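PDB 1SP3: cytochrome c, putative from Shewanella oneidensis, which probably serves as a respiratory oxidoreductase, passing electrons through eight covalently bound c-type hemes, with tetrathionate reduction as its proposed role. Local coordinates for residues A[31-36]-A[94-99]; A[62-67]-A[71-76]; A[238-241]-A[245-248]. All blocks are in the same frame, centred on the assembly; numbering follows the deposited sequence.

Overall arrangement
Interactions 1 and 2 each hold a cysteine bonded to a heme, Cys98 and Cys74 respectively, so both belong directly to heme sites. Interaction 2 is nested in the chain loop that interaction 1 closes; their centres lie about 20 Å apart. Interaction 3 comes later in the chain and lies about 33 Å from interaction 1, centre to centre, across the middle of the molecule. It touches interaction 2, where Phe63 CE2 packs 4.1 Å from Lys247 CD. The side chain of Thr246 remains about 12 Å from a bound heme.

Interaction 1 of 3, residues A[31-36]-A[94-99]; sequences TDMMKT and TKVDCL. With HEC (heme c), chain E.
The carbonyl oxygen of Met33 is gripped twice by Thr36, once by the backbone N at 2.8 Å and once by OG1 at 2.9 Å. The hydroxyl lies in the carbonyl plane, on a lone pair, with a C=O...OG1 angle of 144°. The same OG1 caps helix 37-40 through His38 N, so one threonine ties the residue that packs on a heme to an axial histidine of another heme.

From this fixed backbone the Met33 side chain runs with CG roughly trans to the backbone N (chi1 -150°) and then bends twice. It lies over one face of the heme, with CG above the ring near C1C of the porphyrin, and its end meets Val96 tip to tip. The approach of Met33 CE to Val96 CG1, 3.3 Å, is tighter than usual for two methyls. Val96 divides its branches: CG1 also lies 3.4 Å from the heme vinyl-derived carbon CBB, while CG2 takes Met34 CG at 3.7 Å as the two side chains slant past each other.

Two positions beyond Val96, Cys98 begins a CXXCH heme-binding motif completed by Cys101 and the axial ligand His102, with His190 as the second axial ligand. Its SG is bonded to heme CAB at 1.9 Å, and its CB lies on the side of the porphyrin opposite Met33. Asp97 steadies the start of the motif helix: OD1 accepts a weak, bent capping bond from Leu99 N at 3.0 Å (121° at the hydrogen) and another bond from Ile100 N, while OD2 is held by Lys110 and Tyr108.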
loop_
_atom_site.group_PDB
_atom_site.type_symbol
_atom_site.label_atom_id
_atom_site.label_comp_id
_atom_site.label_asym_id
_atom_site.label_seq_id
_atom_site.Cartn_x
_atom_site.Cartn_y
_atom_site.Cartn_z
ATOM N N THR A 31 16.423 5.890 -17.548
ATOM C CA THR A 31 17.318 6.433 -16.563
ATOM C C THR A 31 16.554 7.174 -15.482
ATOM O O THR A 31 16.854 6.993 -14.306
ATOM C CB THR A 31 18.254 7.387 -17.222
ATOM O OG1 THR A 31 19.045 6.638 -18.150
ATOM C CG2 THR A 31 19.258 7.898 -16.221
ATOM N N ASP A 32 15.608 8.015 -15.915
ATOM C CA ASP A 32 14.783 8.775 -14.983
ATOM C C ASP A 32 13.932 7.868 -14.071
ATOM O O ASP A 32 13.800 8.116 -12.901
ATOM C CB ASP A 32 13.838 9.736 -15.744
ATOM C CG ASP A 32 14.585 10.902 -16.418
ATOM O OD1 ASP A 32 15.689 11.299 -15.905
ATOM O OD2 ASP A 32 14.098 11.453 -17.459
ATOM N N MET A 33 13.321 6.868 -14.645
ATOM C CA MET A 33 12.391 6.045 -13.921
ATOM C C MET A 33 13.191 5.266 -12.871
ATOM O O MET A 33 12.747 5.018 -11.701
ATOM C CB MET A 33 11.698 5.126 -14.917
ATOM C CG MET A 33 10.231 4.702 -14.540
ATOM S SD MET A 33 10.323 3.356 -13.287
ATOM C CE MET A 33 11.693 2.515 -14.176
ATOM N N MET A 34 14.390 4.889 -13.270
ATOM C CA MET A 34 15.177 4.007 -12.406
ATOM C C MET A 34 15.687 4.749 -11.164
ATOM O O MET A 34 16.134 4.110 -10.194
ATOM C CB MET A 34 16.345 3.385 -13.183
ATOM C CG MET A 34 15.870 2.394 -14.192
ATOM S SD MET A 34 17.207 2.102 -15.301
ATOM C CE MET A 34 18.115 0.578 -14.711
ATOM N N LYS A 35 15.580 6.078 -11.171
ATOM C CA LYS A 35 15.922 6.797 -9.981
ATOM C C LYS A 35 14.773 6.722 -8.972
ATOM O O LYS A 35 14.967 7.228 -7.873
ATOM C CB LYS A 35 16.229 8.265 -10.236
ATOM C CG LYS A 35 17.432 8.567 -11.170
ATOM C CD LYS A 35 17.551 10.112 -11.319
ATOM C CE LYS A 35 18.503 10.548 -12.444
ATOM N NZ LYS A 35 18.102 11.938 -12.914
ATOM N N THR A 36 13.608 6.154 -9.314
ATOM C CA THR A 36 12.491 6.334 -8.397
ATOM C C THR A 36 12.126 5.156 -7.633
ATOM O O THR A 36 12.576 4.054 -7.982
ATOM C CB THR A 36 11.222 6.788 -9.072
ATOM O OG1 THR A 36 10.678 5.683 -9.784
ATOM C CG2 THR A 36 11.454 7.987 -10.061
ATOM N N THR A 94 17.781 -2.581 -19.601
ATOM C CA THR A 94 16.862 -3.481 -20.340
ATOM C C THR A 94 15.866 -4.264 -19.476
ATOM O O THR A 94 14.970 -4.971 -20.030
ATOM C CB THR A 94 17.617 -4.458 -21.269
ATOM O OG1 THR A 94 18.288 -5.385 -20.436
ATOM C CG2 THR A 94 18.783 -3.737 -21.950
ATOM N N LYS A 95 16.002 -4.160 -18.168
ATOM C CA LYS A 95 15.065 -4.831 -17.241
ATOM C C LYS A 95 13.902 -3.982 -16.738
ATOM O O LYS A 95 13.146 -4.412 -15.871
ATOM C CB LYS A 95 15.827 -5.397 -16.018
ATOM C CG LYS A 95 16.915 -6.426 -16.412
ATOM C CD LYS A 95 16.387 -7.438 -17.424
ATOM C CE LYS A 95 17.480 -8.519 -17.790
ATOM N NZ LYS A 95 16.858 -9.695 -18.515
ATOM N N VAL A 96 13.729 -2.776 -17.262
ATOM C CA VAL A 96 12.595 -1.948 -16.816
ATOM C C VAL A 96 11.387 -2.436 -17.519
ATOM O O VAL A 96 11.512 -2.879 -18.641
ATOM C CB VAL A 96 12.880 -0.489 -17.123
ATOM C CG1 VAL A 96 11.699 0.426 -16.758
ATOM C CG2 VAL A 96 14.170 -0.125 -16.386
ATOM N N ASP A 97 10.224 -2.417 -16.862
ATOM C CA ASP A 97 8.996 -2.766 -17.544
ATOM C C ASP A 97 8.309 -1.470 -18.008
ATOM O O ASP A 97 7.810 -0.696 -17.185
ATOM C CB ASP A 97 8.128 -3.632 -16.589
ATOM C CG ASP A 97 6.812 -4.138 -17.246
ATOM O OD1 ASP A 97 6.325 -3.553 -18.288
ATOM O OD2 ASP A 97 6.180 -5.129 -16.755
ATOM N N CYS A 98 8.374 -1.197 -19.299
ATOM C CA CYS A 98 7.801 -0.016 -19.920
ATOM C C CYS A 98 6.409 -0.227 -20.277
ATOM O O CYS A 98 5.708 0.731 -20.419
ATOM C CB CYS A 98 8.488 0.398 -21.235
ATOM S SG CYS A 98 10.189 0.765 -20.904
ATOM N N LEU A 99 5.978 -1.470 -20.390
ATOM C CA LEU A 99 4.609 -1.775 -20.809
ATOM C C LEU A 99 3.531 -1.740 -19.727
ATOM O O LEU A 99 2.335 -1.469 -20.041
ATOM C CB LEU A 99 4.618 -3.161 -21.454
ATOM C CG LEU A 99 5.659 -3.247 -22.559
ATOM C CD1 LEU A 99 5.783 -4.752 -22.952
ATOM C CD2 LEU A 99 5.298 -2.327 -23.783
HETATM FE FE HEC E . 6.454 6.357 -18.758
HETATM C CHA HEC E . 5.288 9.489 -19.537
HETATM C CHB HEC E . 8.076 6.356 -21.767
HETATM C CHC HEC E . 7.932 3.447 -17.823
HETATM C CHD HEC E . 4.543 6.166 -15.983
HETATM N NA HEC E . 6.618 7.671 -20.384
HETATM C C1A HEC E . 6.082 8.922 -20.475
HETATM C C2A HEC E . 6.493 9.574 -21.728
HETATM C C3A HEC E . 7.295 8.727 -22.346
HETATM C C4A HEC E . 7.391 7.516 -21.486
HETATM C CMA HEC E . 8.021 8.967 -23.713
HETATM C CAA HEC E . 6.098 11.001 -22.204
HETATM C CBA HEC E . 6.621 12.054 -21.176
HETATM C CGA HEC E . 8.119 11.895 -20.957
HETATM O O1A HEC E . 8.772 11.885 -22.030
HETATM O O2A HEC E . 8.657 11.817 -19.772
HETATM N NB HEC E . 7.712 5.198 -19.598
HETATM C C1B HEC E . 8.275 5.340 -20.830
HETATM C C2B HEC E . 9.206 4.255 -20.996
HETATM C C3B HEC E . 9.163 3.491 -19.915
HETATM C C4B HEC E . 8.217 4.037 -19.017
HETATM C CMB HEC E . 10.067 4.008 -22.284
HETATM C CAB HEC E . 10.036 2.218 -19.616
HETATM C CBB HEC E . 11.405 2.224 -19.685
HETATM N NC HEC E . 6.284 5.020 -17.131
HETATM C C1C HEC E . 6.962 3.863 -16.971
HETATM C C2C HEC E . 6.486 3.196 -15.775
HETATM C C3C HEC E . 5.533 3.951 -15.228
HETATM C C4C HEC E . 5.416 5.135 -16.100
HETATM C CMC HEC E . 7.043 1.842 -15.283
HETATM C CAC HEC E . 4.637 3.705 -13.949
HETATM C CBC HEC E . 5.040 3.177 -12.778
HETATM N ND HEC E . 5.157 7.613 -17.917
HETATM C C1D HEC E . 4.456 7.312 -16.741
HETATM C C2D HEC E . 3.619 8.404 -16.429
HETATM C C3D HEC E . 3.919 9.454 -17.502
HETATM C C4D HEC E . 4.828 8.860 -18.400
HETATM C CMD HEC E . 2.639 8.571 -15.200
HETATM C CAD HEC E . 3.274 10.832 -17.667
HETATM C CBD HEC E . 1.904 10.560 -18.284
HETATM C CGD HEC E . 1.002 11.765 -18.451
HETATM O O1D HEC E . -0.231 11.554 -18.647
HETATM O O2D HEC E . 1.517 12.913 -18.386
#

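Interaction 2 of 3, residues A[62-67]-A[71-76]; sequences NFCVAI and EPRCTS. With HEC (heme c), chain D.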
loop_
_atom_site.group_PDB
_atom_site.type_symbol
_atom_site.label_atom_id
_atom_site.label_comp_id
_atom_site.label_asym_id
_atom_site.label_seq_id
_atom_site.Cartn_x
_atom_site.Cartn_y
_atom_site.Cartn_z
ATOM N N ASN A 62 1.853 -6.969 8.015
ATOM C CA ASN A 62 1.143 -8.120 8.607
ATOM C C ASN A 62 0.230 -8.864 7.591
ATOM O O ASN A 62 -0.774 -9.528 7.945
ATOM C CB ASN A 62 0.419 -7.792 9.924
ATOM C CG ASN A 62 -0.622 -6.645 9.795
ATOM O OD1 ASN A 62 -0.966 -6.214 8.675
ATOM N ND2 ASN A 62 -1.099 -6.121 10.949
ATOM N N PHE A 63 0.586 -8.741 6.311
ATOM C CA PHE A 63 -0.107 -9.482 5.241
ATOM C C PHE A 63 0.873 -10.609 4.879
ATOM O O PHE A 63 1.106 -11.529 5.720
ATOM C CB PHE A 63 -0.367 -8.548 4.059
ATOM C CG PHE A 63 -1.595 -7.664 4.237
ATOM C CD1 PHE A 63 -1.461 -6.328 4.631
ATOM C CD2 PHE A 63 -2.871 -8.172 4.025
ATOM C CE1 PHE A 63 -2.579 -5.543 4.821
ATOM C CE2 PHE A 63 -3.981 -7.403 4.186
ATOM C CZ PHE A 63 -3.854 -6.083 4.566
ATOM N N CYS A 64 1.576 -10.460 3.745
ATOM C CA CYS A 64 2.602 -11.425 3.354
ATOM C C CYS A 64 3.917 -11.268 4.075
ATOM O O CYS A 64 4.837 -12.093 3.893
ATOM C CB CYS A 64 2.727 -11.521 1.792
ATOM S SG CYS A 64 1.178 -12.266 1.001
ATOM N N VAL A 65 4.055 -10.196 4.864
ATOM C CA VAL A 65 5.232 -10.020 5.734
ATOM C C VAL A 65 6.413 -9.334 5.034
ATOM O O VAL A 65 6.760 -8.196 5.367
ATOM C CB VAL A 65 5.696 -11.333 6.432
ATOM C CG1 VAL A 65 6.815 -11.021 7.473
ATOM C CG2 VAL A 65 4.512 -11.996 7.186
ATOM N N ALA A 66 7.048 -10.002 4.083
ATOM C CA ALA A 66 8.267 -9.461 3.556
ATOM C C ALA A 66 8.642 -10.168 2.296
ATOM O O ALA A 66 8.467 -11.414 2.118
ATOM C CB ALA A 66 9.435 -9.576 4.526
ATOM N N ILE A 67 9.190 -9.329 1.427
ATOM C CA ILE A 67 9.639 -9.747 0.100
ATOM C C ILE A 67 10.758 -10.784 -0.017
ATOM O O ILE A 67 10.730 -11.605 -0.970
ATOM C CB ILE A 67 9.955 -8.428 -0.657
ATOM C CG1 ILE A 67 8.887 -8.256 -1.657
ATOM C CG2 ILE A 67 11.436 -8.168 -1.097
ATOM C CD1 ILE A 67 7.865 -7.361 -1.103
ATOM N N GLU A 71 10.606 -13.255 -3.594
ATOM C CA GLU A 71 10.556 -12.270 -4.648
ATOM C C GLU A 71 9.719 -12.642 -5.906
ATOM O O GLU A 71 9.012 -11.766 -6.409
ATOM C CB GLU A 71 11.956 -11.745 -4.991
ATOM C CG GLU A 71 12.574 -10.990 -3.823
ATOM C CD GLU A 71 13.528 -11.873 -2.994
ATOM O OE1 GLU A 71 13.238 -13.064 -2.731
ATOM O OE2 GLU A 71 14.593 -11.369 -2.623
ATOM N N PRO A 72 9.824 -13.870 -6.447
ATOM C CA PRO A 72 9.096 -14.226 -7.686
ATOM C C PRO A 72 7.585 -14.062 -7.658
ATOM O O PRO A 72 6.963 -13.800 -8.726
ATOM C CB PRO A 72 9.441 -15.720 -7.913
ATOM C CG PRO A 72 10.749 -15.919 -7.272
ATOM C CD PRO A 72 10.745 -14.962 -6.026
ATOM N N ARG A 73 6.988 -14.249 -6.493
ATOM C CA ARG A 73 5.608 -13.926 -6.306
ATOM C C ARG A 73 5.444 -12.386 -6.144
ATOM O O ARG A 73 4.477 -11.862 -6.598
ATOM C CB ARG A 73 4.943 -14.717 -5.134
ATOM C CG ARG A 73 3.443 -15.143 -5.413
ATOM C CD ARG A 73 2.458 -15.069 -4.137
ATOM N NE ARG A 73 0.990 -15.150 -4.424
ATOM C CZ ARG A 73 -0.004 -14.911 -3.523
ATOM N NH1 ARG A 73 -1.276 -15.024 -3.881
ATOM N NH2 ARG A 73 0.258 -14.551 -2.269
ATOM N N CYS A 74 6.357 -11.660 -5.532
ATOM C CA CYS A 74 6.040 -10.253 -5.225
ATOM C C CYS A 74 6.323 -9.279 -6.348
ATOM O O CYS A 74 5.627 -8.254 -6.504
ATOM C CB CYS A 74 6.683 -9.851 -3.900
ATOM S SG CYS A 74 6.501 -11.285 -2.756
ATOM N N THR A 75 7.325 -9.602 -7.156
ATOM C CA THR A 75 7.770 -8.665 -8.180
ATOM C C THR A 75 6.971 -8.752 -9.480
ATOM O O THR A 75 7.278 -8.047 -10.478
ATOM C CB THR A 75 9.299 -8.774 -8.431
ATOM O OG1 THR A 75 9.596 -10.087 -8.918
ATOM C CG2 THR A 75 10.225 -8.533 -7.088
ATOM N N SER A 76 5.925 -9.567 -9.489
ATOM C CA SER A 76 4.848 -9.420 -10.485
ATOM C C SER A 76 4.254 -8.046 -10.389
ATOM O O SER A 76 3.523 -7.632 -11.323
ATOM C CB SER A 76 3.671 -10.388 -10.151
ATOM O OG SER A 76 3.749 -10.774 -8.755
HETATM FE FE HEC D . 3.186 -5.714 -2.076
HETATM C CHA HEC D . 3.604 -2.510 -0.696
HETATM C CHB HEC D . 4.905 -7.067 0.596
HETATM C CHC HEC D . 3.037 -8.819 -3.503
HETATM C CHD HEC D . 1.339 -4.467 -4.633
HETATM N NA HEC D . 4.083 -4.947 -0.306
HETATM C C1A HEC D . 4.142 -3.591 0.053
HETATM C C2A HEC D . 4.852 -3.513 1.329
HETATM C C3A HEC D . 5.229 -4.772 1.698
HETATM C C4A HEC D . 4.739 -5.691 0.660
HETATM C CMA HEC D . 6.028 -5.139 3.023
HETATM C CAA HEC D . 5.107 -2.183 2.138
HETATM C CBA HEC D . 4.141 -2.083 3.349
HETATM C CGA HEC D . 2.670 -2.311 2.908
HETATM O O1A HEC D . 2.142 -3.433 3.168
HETATM O O2A HEC D . 1.951 -1.440 2.247
HETATM N NB HEC D . 3.828 -7.596 -1.587
HETATM C C1B HEC D . 4.582 -7.903 -0.430
HETATM C C2B HEC D . 4.957 -9.298 -0.466
HETATM C C3B HEC D . 4.400 -9.794 -1.601
HETATM C C4B HEC D . 3.708 -8.712 -2.309
HETATM C CMB HEC D . 5.781 -10.003 0.662
HETATM C CAB HEC D . 4.483 -11.234 -2.169
HETATM C CBB HEC D . 4.485 -12.341 -1.347
HETATM N NC HEC D . 2.272 -6.552 -3.821
HETATM C C1C HEC D . 2.354 -7.857 -4.202
HETATM C C2C HEC D . 1.606 -8.021 -5.416
HETATM C C3C HEC D . 1.087 -6.786 -5.740
HETATM C C4C HEC D . 1.535 -5.841 -4.723
HETATM C CMC HEC D . 1.499 -9.400 -6.138
HETATM C CAC HEC D . 0.183 -6.404 -6.978
HETATM C CBC HEC D . -1.036 -6.970 -7.294
HETATM N ND HEC D . 2.528 -3.765 -2.582
HETATM C C1D HEC D . 1.878 -3.535 -3.774
HETATM C C2D HEC D . 1.807 -2.061 -3.909
HETATM C C3D HEC D . 2.508 -1.431 -2.698
HETATM C C4D HEC D . 2.932 -2.576 -1.920
HETATM C CMD HEC D . 1.155 -1.295 -5.061
HETATM C CAD HEC D . 2.659 0.101 -2.343
HETATM C CBD HEC D . 1.427 0.483 -1.515
HETATM C CGD HEC D . 1.283 2.001 -1.258
HETATM O O1D HEC D . 0.100 2.396 -1.132
HETATM O O2D HEC D . 2.241 2.872 -1.133
#
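A CXXCH heme-attachment motif begins at Cys74, on the short helix 71-74, and the loop 62-67 folds around the edge of the heme that this motif holds. Cys74 SG is bonded to heme CAB at 2.1 Å. Its CB meets Ile67 CG1 at 3.5 Å, the apolar contact that joins loop to helix. Beyond CG1, the isoleucine extends CD1 over a porphyrin face, 3.4 Å from C1B, with chi1 at -108°, well off a staggered setting. Ile67 also touches Lys56, a residue outside the motif that is bonded to this same heme.

Earlier in the loop, Cys64 lies on the other side of the porphyrin: its CB comes 3.6 Å from the peripheral heme methyl CMB, and a thiocyanate probably taken from the crystallisation liquor lies close by. Arg73 reaches across from the helix so that NH2 approaches Cys64 SG at 4.1 Å, with the sulfur at the guanidinium edge and near its plane.

Glu71 crosses Ile67 at about a right angle, CG lying 4.1 Å from Ile67 CG2. A bend at chi2 (97°) turns its carboxylate back over the loop, where OE1 faces Ile67 O at 3.4 Å, two acceptors together. A weak hydrogen bond from Ser69 N to OE1 offsets this only in part; for a buried carboxylate, such a setting would probably raise its affinity for a proton.

Interaction 3 of 3, residues A[238-241]-A[245-248]; sequences PFFA and PTKM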
loop_
_atom_site.group_PDB
_atom_site.type_symbol
_atom_site.label_atom_id
_atom_site.label_comp_id
_atom_site.label_asym_id
_atom_site.label_seq_id
_atom_site.Cartn_x
_atom_site.Cartn_y
_atom_site.Cartn_z
ATOM N N PRO A 238 -16.153 8.926 4.188
ATOM C CA PRO A 238 -16.839 8.268 5.330
ATOM C C PRO A 238 -16.712 6.760 5.259
ATOM O O PRO A 238 -16.881 6.108 6.308
ATOM C CB PRO A 238 -18.326 8.626 5.146
ATOM C CG PRO A 238 -18.423 9.124 3.548
ATOM C CD PRO A 238 -17.079 9.621 3.259
ATOM N N PHE A 239 -16.428 6.194 4.081
ATOM C CA PHE A 239 -16.279 4.728 3.935
ATOM C C PHE A 239 -15.232 4.372 2.871
ATOM O O PHE A 239 -15.106 5.082 1.825
ATOM C CB PHE A 239 -17.595 4.056 3.532
ATOM C CG PHE A 239 -18.720 4.224 4.574
ATOM C CD1 PHE A 239 -19.684 5.245 4.432
ATOM C CD2 PHE A 239 -18.778 3.385 5.699
ATOM C CE1 PHE A 239 -20.781 5.354 5.369
ATOM C CE2 PHE A 239 -19.854 3.483 6.664
ATOM C CZ PHE A 239 -20.871 4.469 6.486
ATOM N N PHE A 240 -14.518 3.264 3.119
ATOM C CA PHE A 240 -13.760 2.607 2.090
ATOM C C PHE A 240 -14.237 1.137 1.890
ATOM O O PHE A 240 -15.174 0.653 2.569
ATOM C CB PHE A 240 -12.289 2.751 2.434
ATOM C CG PHE A 240 -11.873 1.977 3.642
ATOM C CD1 PHE A 240 -11.440 0.679 3.517
ATOM C CD2 PHE A 240 -11.823 2.577 4.899
ATOM C CE1 PHE A 240 -11.006 -0.028 4.638
ATOM C CE2 PHE A 240 -11.427 1.878 6.029
ATOM C CZ PHE A 240 -11.009 0.605 5.920
ATOM N N ALA A 241 -13.594 0.410 0.973
ATOM C CA ALA A 241 -14.078 -0.925 0.570
ATOM C C ALA A 241 -15.598 -0.824 0.290
ATOM O O ALA A 241 -16.400 -1.579 0.775
ATOM C CB ALA A 241 -13.794 -1.984 1.673
ATOM N N PRO A 245 -15.300 -6.535 -0.346
ATOM C CA PRO A 245 -14.692 -6.770 0.982
ATOM C C PRO A 245 -13.185 -6.590 0.950
ATOM O O PRO A 245 -12.627 -6.953 -0.061
ATOM C CB PRO A 245 -15.033 -8.263 1.276
ATOM C CG PRO A 245 -16.242 -8.547 0.406
ATOM C CD PRO A 245 -15.995 -7.742 -0.862
ATOM N N THR A 246 -12.586 -6.049 2.028
ATOM C CA THR A 246 -11.144 -6.029 2.261
ATOM C C THR A 246 -10.861 -6.869 3.442
ATOM O O THR A 246 -11.729 -7.028 4.372
ATOM C CB THR A 246 -10.595 -4.700 2.843
ATOM O OG1 THR A 246 -11.651 -3.883 3.397
ATOM C CG2 THR A 246 -9.852 -4.004 1.946
ATOM N N LYS A 247 -9.607 -7.290 3.508
ATOM C CA LYS A 247 -9.178 -8.080 4.654
ATOM C C LYS A 247 -8.925 -7.146 5.837
ATOM O O LYS A 247 -8.221 -6.152 5.690
ATOM C CB LYS A 247 -7.950 -8.838 4.260
ATOM C CG LYS A 247 -7.527 -9.922 5.241
ATOM C CD LYS A 247 -6.348 -10.722 4.650
ATOM C CE LYS A 247 -6.805 -11.524 3.451
ATOM N NZ LYS A 247 -5.594 -12.228 2.853
ATOM N N MET A 248 -9.522 -7.459 6.968
ATOM C CA MET A 248 -9.342 -6.688 8.174
ATOM C C MET A 248 -8.439 -7.415 9.186
ATOM O O MET A 248 -7.751 -6.762 9.979
ATOM C CB MET A 248 -10.702 -6.323 8.805
ATOM C CG MET A 248 -11.581 -5.412 7.832
ATOM S SD MET A 248 -10.870 -3.720 7.465
ATOM C CE MET A 248 -10.795 -2.860 9.132
#
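Ala241 and Thr246 make the closest approach, the methyl CB of the alanine lying 3.3 Å from the threonine hydroxyl OG1. The same oxygen lies obliquely to the ring of Phe240, 4.1 Å from CE1, and the two side chains cross at about a right angle. Phe240 reaches this spot because CG sits between its backbone N and carbonyl carbon (chi1 69°). In Thr246, chi1 is close to eclipsed at 17°, and the hydroxyl it places makes a weak hydrogen bond to Glu281 O.

The contact closes a short loop that delivers the chain after helix 232-236 into strand 246-251. That strand belongs to a mixed sheet, antiparallel to strand 276-281 and parallel to strand 325-339. Ala241 takes a left-handed backbone conformation as the chain turns.

Farther out, backbone bonds hold both sides to one neighbouring part of the same chain, residues 281-284. Phe240 pairs with Val284 and Ala241 with Met283, just past the end of strand 276-281, whereas Thr246 pairs with Glu281 on the strand itself. Lys330 of strand 325-339 packs against both Phe240 and Thr246.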